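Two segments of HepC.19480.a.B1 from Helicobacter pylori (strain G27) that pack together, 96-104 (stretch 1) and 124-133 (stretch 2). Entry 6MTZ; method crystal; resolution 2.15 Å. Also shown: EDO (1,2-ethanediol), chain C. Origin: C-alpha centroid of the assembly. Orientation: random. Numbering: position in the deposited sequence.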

ATOM      1  N   ILE A  96       3.355  25.304   5.766  1.00 54.28           N
ATOM      2  CA  ILE A  96       3.560  23.866   5.771  1.00 43.58           C
ATOM      3  C   ILE A  96       4.051  23.482   7.153  1.00 40.86           C
ATOM      4  O   ILE A  96       5.191  23.799   7.515  1.00 48.98           O
ATOM      5  CB  ILE A  96       4.564  23.426   4.699  1.00 43.57           C
ATOM      6  CG1 ILE A  96       4.076  23.837   3.308  1.00 40.58           C
ATOM      7  CG2 ILE A  96       4.815  21.928   4.790  1.00 44.50           C
ATOM      8  CD1 ILE A  96       5.087  23.610   2.218  1.00 51.05           C
ATOM      9  N   GLN A  97       3.200  22.810   7.926  1.00 37.99           N
ATOM     10  CA  GLN A  97       3.595  22.213   9.197  1.00 34.91           C
ATOM     11  C   GLN A  97       3.997  20.763   8.985  1.00 44.00           C
ATOM     12  O   GLN A  97       3.448  20.066   8.131  1.00 43.30           O
ATOM     13  CB  GLN A  97       2.455  22.281  10.208  1.00 46.95           C
ATOM     14  CG  GLN A  97       2.779  21.657  11.558  1.00 61.75           C
ATOM     15  CD  GLN A  97       1.659  21.848  12.567  1.00 70.20           C
ATOM     16  OE1 GLN A  97       0.772  22.686  12.371  1.00 71.63           O
ATOM     17  NE2 GLN A  97       1.692  21.072  13.651  1.00 64.12           N
ATOM     18  N   ILE A  98       4.957  20.301   9.774  1.00 45.16           N
ATOM     19  CA  ILE A  98       5.412  18.922   9.687  1.00 42.10           C
ATOM     20  C   ILE A  98       5.490  18.334  11.084  1.00 38.97           C
ATOM     21  O   ILE A  98       5.988  18.979  12.016  1.00 46.45           O
ATOM     22  CB  ILE A  98       6.771  18.806   8.972  1.00 42.19           C
ATOM     23  CG1 ILE A  98       7.323  17.394   9.128  1.00 41.30           C
ATOM     24  CG2 ILE A  98       7.770  19.827   9.496  1.00 48.61           C
ATOM     25  CD1 ILE A  98       8.684  17.251   8.523  1.00 57.60           C
ATOM     26  N   GLN A  99       5.000  17.110  11.229  1.00 35.21           N
ATOM     27  CA  GLN A  99       5.081  16.384  12.490  1.00 33.55           C
ATOM     28  C   GLN A  99       5.386  14.923  12.198  1.00 39.58           C
ATOM     29  O   GLN A  99       4.611  14.250  11.507  1.00 36.24           O
ATOM     30  CB  GLN A  99       3.780  16.514  13.284  1.00 29.42           C
ATOM     31  CG  GLN A  99       3.818  15.847  14.644  1.00 28.04           C
ATOM     32  CD  GLN A  99       4.862  16.471  15.538  1.00 40.02           C
ATOM     33  OE1 GLN A  99       4.708  17.610  15.978  1.00 40.74           O
ATOM     34  NE2 GLN A  99       5.944  15.733  15.803  1.00 36.44           N
ATOM     35  N   LEU A 100       6.509  14.438  12.715  1.00 27.51           N
ATOM     36  CA  LEU A 100       6.861  13.026  12.638  1.00 34.73           C
ATOM     37  C   LEU A 100       6.644  12.402  14.009  1.00 31.72           C
ATOM     38  O   LEU A 100       7.108  12.943  15.019  1.00 28.04           O
ATOM     39  CB  LEU A 100       8.310  12.824  12.172  1.00 39.21           C
ATOM     40  CG  LEU A 100       8.714  11.357  11.892  1.00 37.22           C
ATOM     41  CD1 LEU A 100       9.621  11.218  10.676  1.00 33.74           C
ATOM     42  CD2 LEU A 100       9.370  10.675  13.101  1.00 31.58           C
ATOM     43  N   LEU A 101       5.939  11.269  14.033  1.00 30.57           N
ATOM     44  CA  LEU A 101       5.632  10.523  15.249  1.00 33.23           C
ATOM     45  C   LEU A 101       6.125   9.097  15.076  1.00 33.73           C
ATOM     46  O   LEU A 101       5.714   8.421  14.130  1.00 32.84           O
ATOM     47  CB  LEU A 101       4.126  10.513  15.522  1.00 26.80           C
ATOM     48  CG  LEU A 101       3.498  11.902  15.582  1.00 38.80           C
ATOM     49  CD1 LEU A 101       1.985  11.800  15.602  1.00 36.48           C
ATOM     50  CD2 LEU A 101       4.028  12.705  16.791  1.00 35.31           C
ATOM     51  N   ASP A 102       6.977   8.626  15.988  1.00 30.36           N
ATOM     52  CA  ASP A 102       7.534   7.284  15.837  1.00 41.72           C
ATOM     53  C   ASP A 102       8.034   6.775  17.184  1.00 41.03           C
ATOM     54  O   ASP A 102       8.188   7.534  18.145  1.00 35.36           O
ATOM     55  CB  ASP A 102       8.663   7.248  14.794  1.00 47.94           C
ATOM     56  CG  ASP A 102       9.207   5.838  14.580  1.00 45.12           C
ATOM     57  OD1 ASP A 102       8.376   4.918  14.453  1.00 34.54           O
ATOM     58  OD2 ASP A 102      10.442   5.641  14.583  1.00 37.90           O
ATOM     59  N   HIS A 103       8.315   5.465  17.226  1.00 37.14           N
ATOM     60  CA  HIS A 103       8.713   4.784  18.449  1.00 40.90           C
ATOM     61  C   HIS A 103       9.950   3.897  18.290  1.00 37.16           C
ATOM     62  O   HIS A 103      10.230   3.094  19.186  1.00 35.94           O
ATOM     63  CB  HIS A 103       7.537   3.953  18.977  1.00 39.67           C
ATOM     64  CG  HIS A 103       7.255   2.716  18.179  1.00 45.20           C
ATOM     65  ND1 HIS A 103       7.928   1.530  18.379  1.00 50.12           N
ATOM     66  CD2 HIS A 103       6.359   2.478  17.194  1.00 43.29           C
ATOM     67  CE1 HIS A 103       7.467   0.618  17.540  1.00 45.88           C
ATOM     68  NE2 HIS A 103       6.511   1.167  16.814  1.00 42.39           N
ATOM     69  N   HIS A 104      10.704   4.027  17.197  1.00 43.00           N
ATOM     70  CA  HIS A 104      11.835   3.147  16.897  1.00 32.36           C
ATOM     71  C   HIS A 104      13.132   3.768  17.413  1.00 44.37           C
ATOM     72  O   HIS A 104      13.535   4.841  16.953  1.00 41.00           O
ATOM     73  CB  HIS A 104      11.939   2.888  15.389  1.00 34.42           C
ATOM     74  CG  HIS A 104      10.878   1.983  14.840  1.00 42.99           C
ATOM     75  ND1 HIS A 104       9.652   2.443  14.407  1.00 42.46           N
ATOM     76  CD2 HIS A 104      10.872   0.645  14.624  1.00 43.49           C
ATOM     77  CE1 HIS A 104       8.930   1.427  13.965  1.00 35.58           C
ATOM     78  NE2 HIS A 104       9.647   0.325  14.083  1.00 37.90           N
ATOM     79  N   CYS A 124       3.063   2.470  20.813  1.00 27.15           N
ATOM     80  CA  CYS A 124       3.015   2.222  19.388  1.00 29.81           C
ATOM     81  C   CYS A 124       2.738   3.535  18.669  1.00 36.50           C
ATOM     82  O   CYS A 124       2.259   4.512  19.262  1.00 34.30           O
ATOM     83  CB  CYS A 124       1.942   1.186  19.045  1.00 28.03           C
ATOM     84  SG  CYS A 124       0.245   1.833  19.136  1.00 29.22           S
ATOM     85  N   ALA A 125       3.049   3.553  17.370  1.00 22.42           N
ATOM     86  CA  ALA A 125       2.858   4.772  16.592  1.00 28.68           C
ATOM     87  C   ALA A 125       1.392   5.178  16.550  1.00 35.54           C
ATOM     88  O   ALA A 125       1.076   6.370  16.620  1.00 27.93           O
ATOM     89  CB  ALA A 125       3.409   4.584  15.180  1.00 22.07           C
ATOM     90  N   THR A 126       0.476   4.201  16.449  1.00 25.52           N
ATOM     91  CA  THR A 126      -0.943   4.538  16.393  1.00 26.05           C
ATOM     92  C   THR A 126      -1.389   5.319  17.629  1.00 27.82           C
ATOM     93  O   THR A 126      -2.137   6.294  17.514  1.00 22.38           O
ATOM     94  CB  THR A 126      -1.777   3.270  16.220  1.00 24.16           C
ATOM     95  OG1 THR A 126      -1.530   2.737  14.919  1.00 27.22           O
ATOM     96  CG2 THR A 126      -3.262   3.593  16.308  1.00 22.95           C
ATOM     97  N   LYS A 127      -0.919   4.927  18.817  1.00 26.49           N
ATOM     98  CA  LYS A 127      -1.338   5.632  20.021  1.00 26.86           C
ATOM     99  C   LYS A 127      -0.734   7.030  20.073  1.00 30.98           C
ATOM    100  O   LYS A 127      -1.413   7.989  20.454  1.00 30.51           O
ATOM    101  CB  LYS A 127      -0.962   4.828  21.265  1.00 25.82           C
ATOM    102  CG  LYS A 127      -1.500   5.432  22.574  1.00 26.07           C
ATOM    103  CD  LYS A 127      -1.550   4.370  23.684  1.00 25.81           C
ATOM    104  CE  LYS A 127      -2.228   4.915  24.959  1.00 32.05           C
ATOM    105  NZ  LYS A 127      -2.008   4.010  26.132  1.00 31.60           N
ATOM    106  N   ILE A 128       0.535   7.167  19.674  1.00 23.61           N
ATOM    107  CA  ILE A 128       1.148   8.488  19.565  1.00 22.35           C
ATOM    108  C   ILE A 128       0.345   9.379  18.614  1.00 29.73           C
ATOM    109  O   ILE A 128       0.021  10.523  18.943  1.00 24.09           O
ATOM    110  CB  ILE A 128       2.618   8.373  19.114  1.00 27.75           C
ATOM    111  CG1 ILE A 128       3.440   7.535  20.094  1.00 30.18           C
ATOM    112  CG2 ILE A 128       3.231   9.761  18.961  1.00 22.32           C
ATOM    113  CD1 ILE A 128       4.830   7.225  19.583  1.00 23.99           C
ATOM    114  N   VAL A 129       0.016   8.869  17.418  1.00 24.47           N
ATOM    115  CA  VAL A 129      -0.799   9.642  16.478  1.00 21.24           C
ATOM    116  C   VAL A 129      -2.110  10.056  17.128  1.00 25.95           C
ATOM    117  O   VAL A 129      -2.522  11.220  17.052  1.00 30.81           O
ATOM    118  CB  VAL A 129      -1.065   8.845  15.188  1.00 28.12           C
ATOM    119  CG1 VAL A 129      -2.085   9.597  14.307  1.00 18.96           C
ATOM    120  CG2 VAL A 129       0.234   8.605  14.431  1.00 25.24           C
ATOM    121  N   TYR A 130      -2.799   9.102  17.761  1.00 30.17           N
ATOM    122  CA  TYR A 130      -4.116   9.402  18.307  1.00 20.28           C
ATOM    123  C   TYR A 130      -4.037  10.525  19.334  1.00 21.92           C
ATOM    124  O   TYR A 130      -4.819  11.485  19.295  1.00 24.20           O
ATOM    125  CB  TYR A 130      -4.759   8.159  18.932  1.00 21.20           C
ATOM    126  CG  TYR A 130      -6.090   8.521  19.563  1.00 21.66           C
ATOM    127  CD1 TYR A 130      -7.169   8.860  18.771  1.00 19.34           C
ATOM    128  CD2 TYR A 130      -6.233   8.611  20.954  1.00 27.91           C
ATOM    129  CE1 TYR A 130      -8.399   9.233  19.341  1.00 28.79           C
ATOM    130  CE2 TYR A 130      -7.453   8.986  21.540  1.00 26.07           C
ATOM    131  CZ  TYR A 130      -8.526   9.306  20.728  1.00 29.71           C
ATOM    132  OH  TYR A 130      -9.734   9.683  21.279  1.00 29.07           O
ATOM    133  N   GLU A 131      -3.081  10.435  20.252  1.00 25.83           N
ATOM    134  CA  GLU A 131      -3.023  11.436  21.311  1.00 35.60           C
ATOM    135  C   GLU A 131      -2.588  12.787  20.762  1.00 34.35           C
ATOM    136  O   GLU A 131      -3.099  13.828  21.190  1.00 28.82           O
ATOM    137  CB  GLU A 131      -2.121  10.939  22.446  1.00 30.45           C
ATOM    138  CG  GLU A 131      -2.948  10.052  23.405  1.00 50.65           C
ATOM    139  CD  GLU A 131      -2.165   9.047  24.245  1.00 58.99           C
ATOM    140  OE1 GLU A 131      -2.834   8.243  24.926  1.00 61.87           O
ATOM    141  OE2 GLU A 131      -0.917   9.043  24.238  1.00 54.26           O
ATOM    142  N   PHE A 132      -1.705  12.797  19.763  1.00 29.57           N
ATOM    143  CA  PHE A 132      -1.334  14.063  19.135  1.00 23.31           C
ATOM    144  C   PHE A 132      -2.519  14.695  18.404  1.00 21.71           C
ATOM    145  O   PHE A 132      -2.772  15.895  18.540  1.00 26.72           O
ATOM    146  CB  PHE A 132      -0.154  13.861  18.175  1.00 22.54           C
ATOM    147  CG  PHE A 132       0.152  15.070  17.338  1.00 27.14           C
ATOM    148  CD1 PHE A 132       0.910  16.123  17.858  1.00 29.48           C
ATOM    149  CD2 PHE A 132      -0.294  15.156  16.034  1.00 26.36           C
ATOM    150  CE1 PHE A 132       1.207  17.234  17.082  1.00 24.74           C
ATOM    151  CE2 PHE A 132      -0.010  16.278  15.250  1.00 28.06           C
ATOM    152  CZ  PHE A 132       0.726  17.312  15.772  1.00 29.46           C
ATOM    153  N   LEU A 133      -3.243  13.912  17.599  1.00 26.97           N
ATOM    154  CA  LEU A 133      -4.377  14.487  16.878  1.00 27.10           C
ATOM    155  C   LEU A 133      -5.481  14.910  17.842  1.00 25.15           C
ATOM    156  O   LEU A 133      -6.065  15.990  17.690  1.00 26.57           O
ATOM    157  CB  LEU A 133      -4.911  13.489  15.834  1.00 19.71           C
ATOM    158  CG  LEU A 133      -3.913  13.130  14.728  1.00 22.25           C
ATOM    159  CD1 LEU A 133      -4.573  12.287  13.630  1.00 30.38           C
ATOM    160  CD2 LEU A 133      -3.301  14.403  14.141  1.00 20.44           C
TER
HETATM  161  C1  EDO C 601      -6.590   5.082  23.751  1.00 51.55           C
HETATM  162  O1  EDO C 601      -6.227   4.136  24.766  1.00 54.42           O
HETATM  163  C2  EDO C 601      -5.378   5.935  23.375  1.00 54.57           C
HETATM  164  O2  EDO C 601      -5.419   7.210  24.026  1.00 48.44           O

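Helix 125-133 packs across strand 96-102 with their N-to-C directions 140° apart and their axes 7.6 Å apart at closest approach; the contact buries 430 Å², summed over both sides, and no hydrogen bond crosses it, so it rests on van der Waals packing. Cys-124 occupies the N-cap. Its CA-to-CB bond points away from the strand, and with chi1 p the SG accepts a hydrogen bond from Lys-127 N (3.3 Å), while Cys-124 O accepts from Ile-128 N (3.2 Å) and opens the helical ladder. Cys-124 CA lies 4.0 Å from His-103 CD2. Ala-125 and Asp-102 have the nearest CA atoms across the contact, 5.4 Å apart. The ring of His-103 reaches the start of the helix here: CD2 is 3.5 Å from Ala-125 N and 4.1 Å from Ala-125 CB. The CA-to-CB bond of Asp-102 points away from the helix, and its carboxylate accepts twice from His-104, OD1 from His-104 ND1 (2.8 Å) and OD2 from His-104 N (3.1 Å); this ties the end of the strand to the loop that follows. Ile-128, one turn on from Cys-124, points toward the strand. Its CG2 meets Leu-101 CB at 3.6 Å, and its CD1 extends to Asp-102 O (3.7 Å) and His-103 CB (4.3 Å), so one side chain spans Leu-101, Asp-102 and the loop residue His-103. Val-129 points sideways yet still touches Leu-101, whose CD1 lies 3.6 Å from Val-129 CA and 3.8 Å from Val-129 CG2. Tyr-130 and Glu-131 make no contact with the strand; a 1,2-ethanediol, probably from the crystallisation liquor, donates from O2 to Glu-131 OE1 (2.9 Å), with O2 at the edge of the Tyr-130 ring, 3.5 Å from Tyr-130 CD2. Phe-132, a turn beyond Ile-128, again points toward the strand. Its CB is 3.9 Å from Leu-101 CD1, so Leu-101, with the largest covered area in the contact, packs against Ile-128, Val-129 and Phe-132 together. Over one face of the Phe-132 ring lies Gln-99 CG, 3.9 Å from the ring centroid and 23° off the normal, a CH-pi contact; Gln-99 NE2 meanwhile donates to Leu-100 O (3.1 Å). Gln-97 NE2 approaches the ring edge, 4.4 Å from Phe-132 CZ. Gln-97, Gln-99 and Leu-101 all point toward the helix, whereas the alternating Ile-98 and Leu-100 are out of its reach.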